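Local atomic coordinates of conserved hypothetical protein (PDB entry 2FEX), a protein that is of unknown function but belongs to the DJ-1/PfpI family, whose members include chaperones, proteases and glyoxalase-like enzymes. Residues V112-A117 with A131-A136; V62-L67 with K88-R93. All coordinates share one frame; numbering follows the deposited sequence.

Overall arrangement
Interaction 2 comes first along the chain and closes before interaction 1 opens. It packs helix 84-92 onto the start of strand 66-69, close to the middle of the mixed sheet. In interaction 1 the loop after helix 102-109 meets the loop after helix 123-127; its centre is about 17 Å from the centre of the chain, against about 13 Å for interaction 2. The two centres are about 19 Å apart, yet their segments touch where Arg-91 of 88-93 lies against Val-112 of 112-117, in the conformer modelled. Both belong to the DJ-1/PfpI fold: interaction 2 layers helix on sheet, and interaction 1 joins connecting loops at the periphery.

Interaction 1 (V112-A117 with A131-A136); sequences VLNDVA and AYRGEA
The side-chain amide of Asn-114 reaches across to the backbone of 131-136, where its OD1 accepts a hydrogen bond of 2.8 Å from Arg-133 N. The bond is fairly straight at hydrogen (159°), but the donor sits above the carbonyl plane, 50° out of it. A chi1 of -70° sets Asn-114 CG anti to its own carbonyl carbon, and both CG and OD1 lie 3.7 Å from Arg-133 CB. On the same amide, ND2 donates to a water at 2.9 Å, and that water donates to Ala-131 O, so both polar ends of Asn-114 are engaged. Beside this, Leu-113 O receives a CA-H...O contact from Gly-134 CA at 3.5 Å, while Leu-113 CB meets the Tyr-132 ring at its edge, 4.0 Å from CE1. Over one face of that ring, above its centre, sits Gly-134 N. Further out, Tyr-132 OH is hydrogen-bonded to His-118 NE2, and His-126 of helix 123-127 packs edge-to-face with the ring. The loops before and after helix 123-127 are clasped together, with Leu-113 seated on Val-150 and Thr-152 of strand 150-153; its side chain lies near, without touching, a probable nucleophile elbow (Gly-99, Cys-101, Ala-103) of this DJ-1/PfpI fold.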
ATOM      1  N   VAL A 112     -26.009  -3.730   3.765  1.00 18.08           N
ATOM      2  CA  VAL A 112     -25.722  -4.114   2.383  0.50 17.18           C
ATOM      3  C   VAL A 112     -25.210  -5.566   2.243  1.00 18.01           C
ATOM      4  O   VAL A 112     -25.185  -6.143   1.142  1.00 18.86           O
ATOM      5  CB  VAL A 112     -24.748  -3.099   1.734  0.50 17.53           C
ATOM      6  CG1 VAL A 112     -23.297  -3.296   2.230  0.50 16.58           C
ATOM      7  CG2 VAL A 112     -24.846  -3.168   0.241  0.50 16.62           C
ATOM      8  N   LEU A 113     -24.750  -6.148   3.361  1.00 16.02           N
ATOM      9  CA  LEU A 113     -24.275  -7.548   3.296  1.00 16.08           C
ATOM     10  C   LEU A 113     -25.385  -8.562   3.633  1.00 17.89           C
ATOM     11  O   LEU A 113     -25.112  -9.742   3.748  1.00 18.37           O
ATOM     12  CB  LEU A 113     -23.075  -7.763   4.228  1.00 16.79           C
ATOM     13  CG  LEU A 113     -21.946  -6.777   4.056  1.00 15.18           C
ATOM     14  CD1 LEU A 113     -20.737  -7.114   4.980  1.00 15.07           C
ATOM     15  CD2 LEU A 113     -21.533  -6.706   2.571  1.00 15.53           C
ATOM     16  N   ASN A 114     -26.627  -8.098   3.854  1.00 18.18           N
ATOM     17  CA  ASN A 114     -27.678  -9.027   4.353  1.00 20.08           C
ATOM     18  C   ASN A 114     -28.065 -10.139   3.363  1.00 20.39           C
ATOM     19  O   ASN A 114     -28.482 -11.232   3.786  1.00 20.84           O
ATOM     20  CB  ASN A 114     -28.937  -8.263   4.734  1.00 19.28           C
ATOM     21  CG  ASN A 114     -28.774  -7.405   6.004  1.00 20.43           C
ATOM     22  OD1 ASN A 114     -27.712  -7.386   6.656  1.00 21.08           O
ATOM     23  ND2 ASN A 114     -29.849  -6.626   6.333  1.00 23.43           N
ATOM     24  N   ASP A 115     -27.966  -9.809   2.070  1.00 20.74           N
ATOM     25  CA  ASP A 115     -28.525 -10.509   0.937  0.50 23.25           C
ATOM     26  C   ASP A 115     -27.474 -10.993  -0.086  1.00 22.83           C
ATOM     27  O   ASP A 115     -27.843 -11.433  -1.169  1.00 23.86           O
ATOM     28  CB  ASP A 115     -29.460  -9.505   0.227  0.50 23.47           C
ATOM     29  CG  ASP A 115     -28.725  -8.197  -0.238  0.50 25.14           C
ATOM     30  OD1 ASP A 115     -27.751  -7.652   0.419  0.50 20.54           O
ATOM     31  OD2 ASP A 115     -29.156  -7.683  -1.304  0.50 30.68           O
ATOM     32  N   VAL A 116     -26.188 -10.807   0.208  1.00 21.28           N
ATOM     33  CA  VAL A 116     -25.131 -11.176  -0.730  1.00 19.62           C
ATOM     34  C   VAL A 116     -24.055 -11.969  -0.037  1.00 18.75           C
ATOM     35  O   VAL A 116     -23.802 -11.773   1.164  1.00 19.08           O
ATOM     36  CB  VAL A 116     -24.478  -9.941  -1.408  1.00 18.58           C
ATOM     37  CG1 VAL A 116     -25.535  -9.247  -2.310  1.00 21.82           C
ATOM     38  CG2 VAL A 116     -23.894  -8.971  -0.358  1.00 17.09           C
ATOM     39  N   ALA A 117     -23.383 -12.815  -0.811  1.00 18.13           N
ATOM     40  CA  ALA A 117     -22.218 -13.539  -0.305  1.00 17.06           C
ATOM     41  C   ALA A 117     -21.133 -12.491  -0.012  1.00 16.47           C
ATOM     42  O   ALA A 117     -21.003 -11.494  -0.748  1.00 16.38           O
ATOM     43  CB  ALA A 117     -21.731 -14.573  -1.326  1.00 19.70           C
ATOM     44  N   ALA A 131     -27.072  -4.118  12.865  1.00 19.86           N
ATOM     45  CA  ALA A 131     -27.768  -4.126  11.576  1.00 19.66           C
ATOM     46  C   ALA A 131     -27.320  -5.248  10.642  1.00 19.58           C
ATOM     47  O   ALA A 131     -27.951  -5.464   9.612  1.00 20.53           O
ATOM     48  CB  ALA A 131     -27.649  -2.705  10.855  1.00 20.03           C
ATOM     49  N   TYR A 132     -26.203  -5.919  10.976  1.00 17.52           N
ATOM     50  CA  TYR A 132     -25.705  -6.971  10.089  1.00 17.85           C
ATOM     51  C   TYR A 132     -26.572  -8.203  10.264  1.00 19.86           C
ATOM     52  O   TYR A 132     -26.593  -8.799  11.332  1.00 21.07           O
ATOM     53  CB  TYR A 132     -24.280  -7.307  10.482  1.00 16.82           C
ATOM     54  CG  TYR A 132     -23.763  -8.527   9.785  1.00 16.40           C
ATOM     55  CD1 TYR A 132     -23.455  -8.492   8.425  1.00 18.55           C
ATOM     56  CD2 TYR A 132     -23.536  -9.710  10.513  1.00 16.71           C
ATOM     57  CE1 TYR A 132     -22.942  -9.637   7.776  1.00 16.04           C
ATOM     58  CE2 TYR A 132     -23.014 -10.873   9.903  1.00 16.13           C
ATOM     59  CZ  TYR A 132     -22.718 -10.831   8.529  1.00 17.51           C
ATOM     60  OH  TYR A 132     -22.189 -11.971   7.961  1.00 16.65           O
ATOM     61  N   ARG A 133     -27.318  -8.546   9.223  1.00 21.56           N
ATOM     62  CA  ARG A 133     -28.188  -9.729   9.242  1.00 23.15           C
ATOM     63  C   ARG A 133     -27.777 -10.746   8.176  1.00 22.54           C
ATOM     64  O   ARG A 133     -28.586 -11.634   7.789  1.00 25.50           O
ATOM     65  CB  ARG A 133     -29.666  -9.295   9.084  1.00 25.61           C
ATOM     66  CG  ARG A 133     -30.148  -8.227  10.113  1.00 29.79           C
ATOM     67  CD  ARG A 133     -30.055  -8.784  11.538  1.00 37.18           C
ATOM     68  NE  ARG A 133     -30.857 -10.008  11.638  1.00 45.74           N
ATOM     69  CZ  ARG A 133     -30.639 -11.030  12.476  1.00 49.35           C
ATOM     70  NH1 ARG A 133     -29.627 -11.018  13.345  1.00 48.17           N
ATOM     71  NH2 ARG A 133     -31.464 -12.073  12.446  1.00 52.38           N
ATOM     72  N   GLY A 134     -26.517 -10.665   7.740  1.00 21.11           N
ATOM     73  CA  GLY A 134     -26.006 -11.507   6.639  1.00 20.14           C
ATOM     74  C   GLY A 134     -25.264 -12.795   7.040  1.00 19.93           C
ATOM     75  O   GLY A 134     -24.614 -13.414   6.189  1.00 19.90           O
ATOM     76  N   GLU A 135     -25.326 -13.204   8.313  1.00 19.40           N
ATOM     77  CA  GLU A 135     -24.507 -14.336   8.771  1.00 21.61           C
ATOM     78  C   GLU A 135     -24.607 -15.571   7.863  1.00 20.86           C
ATOM     79  O   GLU A 135     -23.611 -16.244   7.634  1.00 19.39           O
ATOM     80  CB  GLU A 135     -24.866 -14.718  10.229  1.00 22.99           C
ATOM     81  CG  GLU A 135     -24.055 -15.876  10.746  1.00 25.17           C
ATOM     82  CD  GLU A 135     -24.275 -16.178  12.245  1.00 27.13           C
ATOM     83  OE1 GLU A 135     -24.860 -15.318  12.964  1.00 28.91           O
ATOM     84  OE2 GLU A 135     -23.818 -17.284  12.666  1.00 30.16           O
ATOM     85  N   ALA A 136     -25.805 -15.875   7.340  1.00 21.93           N
ATOM     86  CA  ALA A 136     -25.994 -17.078   6.486  1.00 22.67           C
ATOM     87  C   ALA A 136     -25.130 -17.068   5.233  1.00 23.00           C
ATOM     88  O   ALA A 136     -24.794 -18.136   4.683  1.00 23.59           O
ATOM     89  CB  ALA A 136     -27.495 -17.275   6.124  1.00 24.56           C
TER
HETATM   90  O   HOH W   1     -30.078  -4.565   8.422  1.00 23.82           O

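Interaction 2 (V62-L67 with K88-R93); sequences VDIDAL and KRFRDR
Phe-90 carries the apolar part of this contact, pointing from helix 84-92 toward Leu-67 and Ile-64. Leu-67 places its CB over one face of the ring, offset toward the rim, in a CH-pi contact 4.1 Å from the ring centroid and 22° off the normal. The nearest ring atom to that CB is Phe-90 CD2, at 3.8 Å, and the two side chains cross at about a right angle. Ile-64 comes in at the edge instead: its CG2 lies in the plane of the ring, 3.6 Å from Phe-90 CE2. That methyl is anti to the backbone N, leaving CG1 beside the N (chi1 -62°). The ring is thus met on a face by one residue and on its rim by another, with no hydrogen bond between the segments.

Arg-93 makes a looser contact: in the conformers modelled here, and only at long range, its NE comes to 4.5 Å from Val-62 CA. A salt bridge inside the helix does not cross the contact; in it Lys-88 NZ lies 2.9 Å from Asp-92 OD2, which accepts through its syn lone pair.

Around this core, Leu-67 shares backbone hydrogen bonds with Leu-96 and Ala-98 of strand 96-100, while Ala-66 pairs with Ala-5 of strand 3-7 on its other side. Ile-64 reaches Ala-5 and Phe-90 reaches Val-97, so helix 84-92, lying in the beta-alpha-beta crossover between the neighbouring parallel strands 66-69 and 96-100, packs on the sheet beside strand 3-7.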
ATOM      1  N   VAL A  62     -23.718   9.268 -10.281  1.00 22.07           N
ATOM      2  CA  VAL A  62     -24.000   9.491 -11.697  0.50 23.80           C
ATOM      3  C   VAL A  62     -22.691   9.404 -12.497  1.00 24.87           C
ATOM      4  O   VAL A  62     -22.681   8.890 -13.614  1.00 24.84           O
ATOM      5  CB  VAL A  62     -24.760  10.848 -11.901  0.50 24.61           C
ATOM      6  CG1 VAL A  62     -24.862  11.235 -13.377  0.50 23.90           C
ATOM      7  CG2 VAL A  62     -26.116  10.750 -11.265  0.50 24.71           C
ATOM      8  N   ASP A  63     -21.585   9.862 -11.880  1.00 24.38           N
ATOM      9  CA  ASP A  63     -20.302  10.116 -12.478  0.50 25.02           C
ATOM     10  C   ASP A  63     -19.208   9.101 -12.032  1.00 23.49           C
ATOM     11  O   ASP A  63     -18.091   9.101 -12.528  1.00 25.04           O
ATOM     12  CB  ASP A  63     -19.920  11.550 -12.065  0.50 25.13           C
ATOM     13  CG  ASP A  63     -21.009  12.574 -12.417  0.50 27.71           C
ATOM     14  OD1 ASP A  63     -21.722  12.376 -13.443  0.50 26.93           O
ATOM     15  OD2 ASP A  63     -21.174  13.565 -11.654  0.50 26.92           O
ATOM     16  N   ILE A  64     -19.538   8.278 -11.047  1.00 21.37           N
ATOM     17  CA  ILE A  64     -18.502   7.423 -10.416  1.00 19.25           C
ATOM     18  C   ILE A  64     -18.997   5.977 -10.467  1.00 19.01           C
ATOM     19  O   ILE A  64     -20.088   5.688 -10.023  1.00 18.63           O
ATOM     20  CB  ILE A  64     -18.237   7.862  -8.990  1.00 18.06           C
ATOM     21  CG1 ILE A  64     -17.688   9.333  -8.987  1.00 19.84           C
ATOM     22  CG2 ILE A  64     -17.337   6.808  -8.241  1.00 15.64           C
ATOM     23  CD1 ILE A  64     -17.562   9.895  -7.581  1.00 19.36           C
ATOM     24  N   ASP A  65     -18.172   5.107 -11.041  1.00 15.89           N
ATOM     25  CA  ASP A  65     -18.517   3.712 -11.279  1.00 17.19           C
ATOM     26  C   ASP A  65     -18.451   2.783 -10.035  1.00 17.14           C
ATOM     27  O   ASP A  65     -19.087   1.730 -10.005  1.00 17.13           O
ATOM     28  CB  ASP A  65     -17.607   3.170 -12.378  1.00 17.42           C
ATOM     29  CG  ASP A  65     -17.783   3.938 -13.665  1.00 21.43           C
ATOM     30  OD1 ASP A  65     -18.811   3.690 -14.339  1.00 26.33           O
ATOM     31  OD2 ASP A  65     -16.981   4.855 -13.952  1.00 24.72           O
ATOM     32  N   ALA A  66     -17.639   3.160  -9.044  1.00 15.36           N
ATOM     33  CA  ALA A  66     -17.400   2.270  -7.893  1.00 14.87           C
ATOM     34  C   ALA A  66     -16.996   3.095  -6.697  1.00 14.39           C
ATOM     35  O   ALA A  66     -16.338   4.133  -6.848  1.00 15.07           O
ATOM     36  CB  ALA A  66     -16.310   1.239  -8.248  1.00 15.19           C
ATOM     37  N   LEU A  67     -17.411   2.635  -5.527  1.00 12.98           N
ATOM     38  CA  LEU A  67     -17.032   3.239  -4.241  1.00 13.37           C
ATOM     39  C   LEU A  67     -16.237   2.194  -3.474  1.00 13.38           C
ATOM     40  O   LEU A  67     -16.716   1.083  -3.178  1.00 13.20           O
ATOM     41  CB  LEU A  67     -18.290   3.573  -3.460  1.00 14.26           C
ATOM     42  CG  LEU A  67     -18.081   4.002  -2.020  1.00 14.94           C
ATOM     43  CD1 LEU A  67     -17.330   5.379  -2.045  1.00 16.79           C
ATOM     44  CD2 LEU A  67     -19.442   4.125  -1.289  1.00 15.08           C
ATOM     45  N   LYS A  88     -25.831   3.912   0.407  1.00 15.60           N
ATOM     46  CA  LYS A  88     -27.188   3.851  -0.215  1.00 17.72           C
ATOM     47  C   LYS A  88     -27.228   4.613  -1.553  1.00 18.16           C
ATOM     48  O   LYS A  88     -27.792   4.119  -2.519  1.00 17.55           O
ATOM     49  CB  LYS A  88     -28.269   4.303   0.757  1.00 18.62           C
ATOM     50  CG  LYS A  88     -29.707   4.205   0.168  1.00 23.74           C
ATOM     51  CD  LYS A  88     -30.746   4.446   1.229  1.00 29.05           C
ATOM     52  CE  LYS A  88     -32.179   4.467   0.663  1.00 29.76           C
ATOM     53  NZ  LYS A  88     -32.457   3.477  -0.437  1.00 32.05           N
ATOM     54  N   ARG A  89     -26.643   5.808  -1.586  1.00 16.56           N
ATOM     55  CA  ARG A  89     -26.553   6.615  -2.806  1.00 17.68           C
ATOM     56  C   ARG A  89     -25.967   5.786  -3.957  1.00 17.30           C
ATOM     57  O   ARG A  89     -26.500   5.767  -5.048  1.00 17.84           O
ATOM     58  CB  ARG A  89     -25.719   7.901  -2.548  1.00 17.81           C
ATOM     59  CG  ARG A  89     -25.606   8.928  -3.686  1.00 20.01           C
ATOM     60  CD  ARG A  89     -24.781  10.228  -3.302  1.00 16.82           C
ATOM     61  NE  ARG A  89     -24.827  10.535  -1.871  1.00 20.48           N
ATOM     62  CZ  ARG A  89     -23.798  10.983  -1.165  1.00 20.91           C
ATOM     63  NH1 ARG A  89     -22.647  11.205  -1.732  1.00 19.21           N
ATOM     64  NH2 ARG A  89     -23.926  11.218   0.124  1.00 29.46           N
ATOM     65  N   PHE A  90     -24.856   5.120  -3.680  1.00 16.09           N
ATOM     66  CA  PHE A  90     -24.172   4.283  -4.679  1.00 16.42           C
ATOM     67  C   PHE A  90     -24.941   3.011  -5.044  1.00 16.41           C
ATOM     68  O   PHE A  90     -25.089   2.670  -6.236  1.00 16.11           O
ATOM     69  CB  PHE A  90     -22.722   4.020  -4.225  1.00 15.24           C
ATOM     70  CG  PHE A  90     -21.809   5.127  -4.602  1.00 14.02           C
ATOM     71  CD1 PHE A  90     -21.857   6.350  -3.917  1.00 16.12           C
ATOM     72  CD2 PHE A  90     -21.000   5.012  -5.768  1.00 16.77           C
ATOM     73  CE1 PHE A  90     -21.014   7.432  -4.330  1.00 17.41           C
ATOM     74  CE2 PHE A  90     -20.180   6.042  -6.201  1.00 21.38           C
ATOM     75  CZ  PHE A  90     -20.183   7.281  -5.493  1.00 17.50           C
ATOM     76  N   ARG A  91     -25.430   2.311  -4.014  1.00 16.57           N
ATOM     77  CA  ARG A  91     -26.177   1.051  -4.250  1.00 18.87           C
ATOM     78  C   ARG A  91     -27.440   1.308  -5.050  1.00 19.25           C
ATOM     79  O   ARG A  91     -27.837   0.481  -5.919  1.00 19.83           O
ATOM     80  CB  ARG A  91     -26.533   0.360  -2.928  1.00 18.70           C
ATOM     81  CG  ARG A  91     -25.318  -0.238  -2.296  1.00 23.87           C
ATOM     82  CD  ARG A  91     -24.982  -1.530  -3.023  1.00 31.51           C
ATOM     83  NE  ARG A  91     -26.007  -2.522  -2.700  1.00 35.65           N
ATOM     84  CZ  ARG A  91     -26.168  -3.689  -3.310  1.00 40.39           C
ATOM     85  NH1 ARG A  91     -25.410  -4.029  -4.358  1.00 37.07           N
ATOM     86  NH2 ARG A  91     -27.114  -4.511  -2.865  1.00 40.33           N
ATOM     87  N   ASP A  92     -28.100   2.434  -4.774  1.00 19.00           N
ATOM     88  CA  ASP A  92     -29.365   2.735  -5.475  1.00 20.88           C
ATOM     89  C   ASP A  92     -29.121   2.976  -6.974  1.00 21.91           C
ATOM     90  O   ASP A  92     -30.036   2.835  -7.751  1.00 24.20           O
ATOM     91  CB  ASP A  92     -30.101   3.926  -4.848  1.00 19.68           C
ATOM     92  CG  ASP A  92     -30.803   3.576  -3.553  1.00 22.11           C
ATOM     93  OD1 ASP A  92     -30.853   2.377  -3.167  1.00 23.17           O
ATOM     94  OD2 ASP A  92     -31.289   4.522  -2.888  1.00 23.72           O
ATOM     95  N   ARG A  93     -27.895   3.332  -7.354  1.00 21.76           N
ATOM     96  CA  ARG A  93     -27.482   3.582  -8.733  0.50 23.09           C
ATOM     97  C   ARG A  93     -26.837   2.318  -9.319  1.00 22.82           C
ATOM     98  O   ARG A  93     -26.238   2.376 -10.402  1.00 24.35           O
ATOM     99  CB  ARG A  93     -26.514   4.797  -8.759  0.50 23.26           C
ATOM    100  CG  ARG A  93     -25.905   5.201 -10.104  0.50 27.10           C
ATOM    101  CD  ARG A  93     -26.916   5.721 -11.153  0.50 27.08           C
ATOM    102  NE  ARG A  93     -26.333   5.741 -12.504  0.50 28.84           N
ATOM    103  CZ  ARG A  93     -25.966   4.648 -13.180  0.50 26.36           C
ATOM    104  NH1 ARG A  93     -26.102   3.449 -12.649  0.50 24.74           N
ATOM    105  NH2 ARG A  93     -25.442   4.742 -14.393  0.50 26.54           N
TER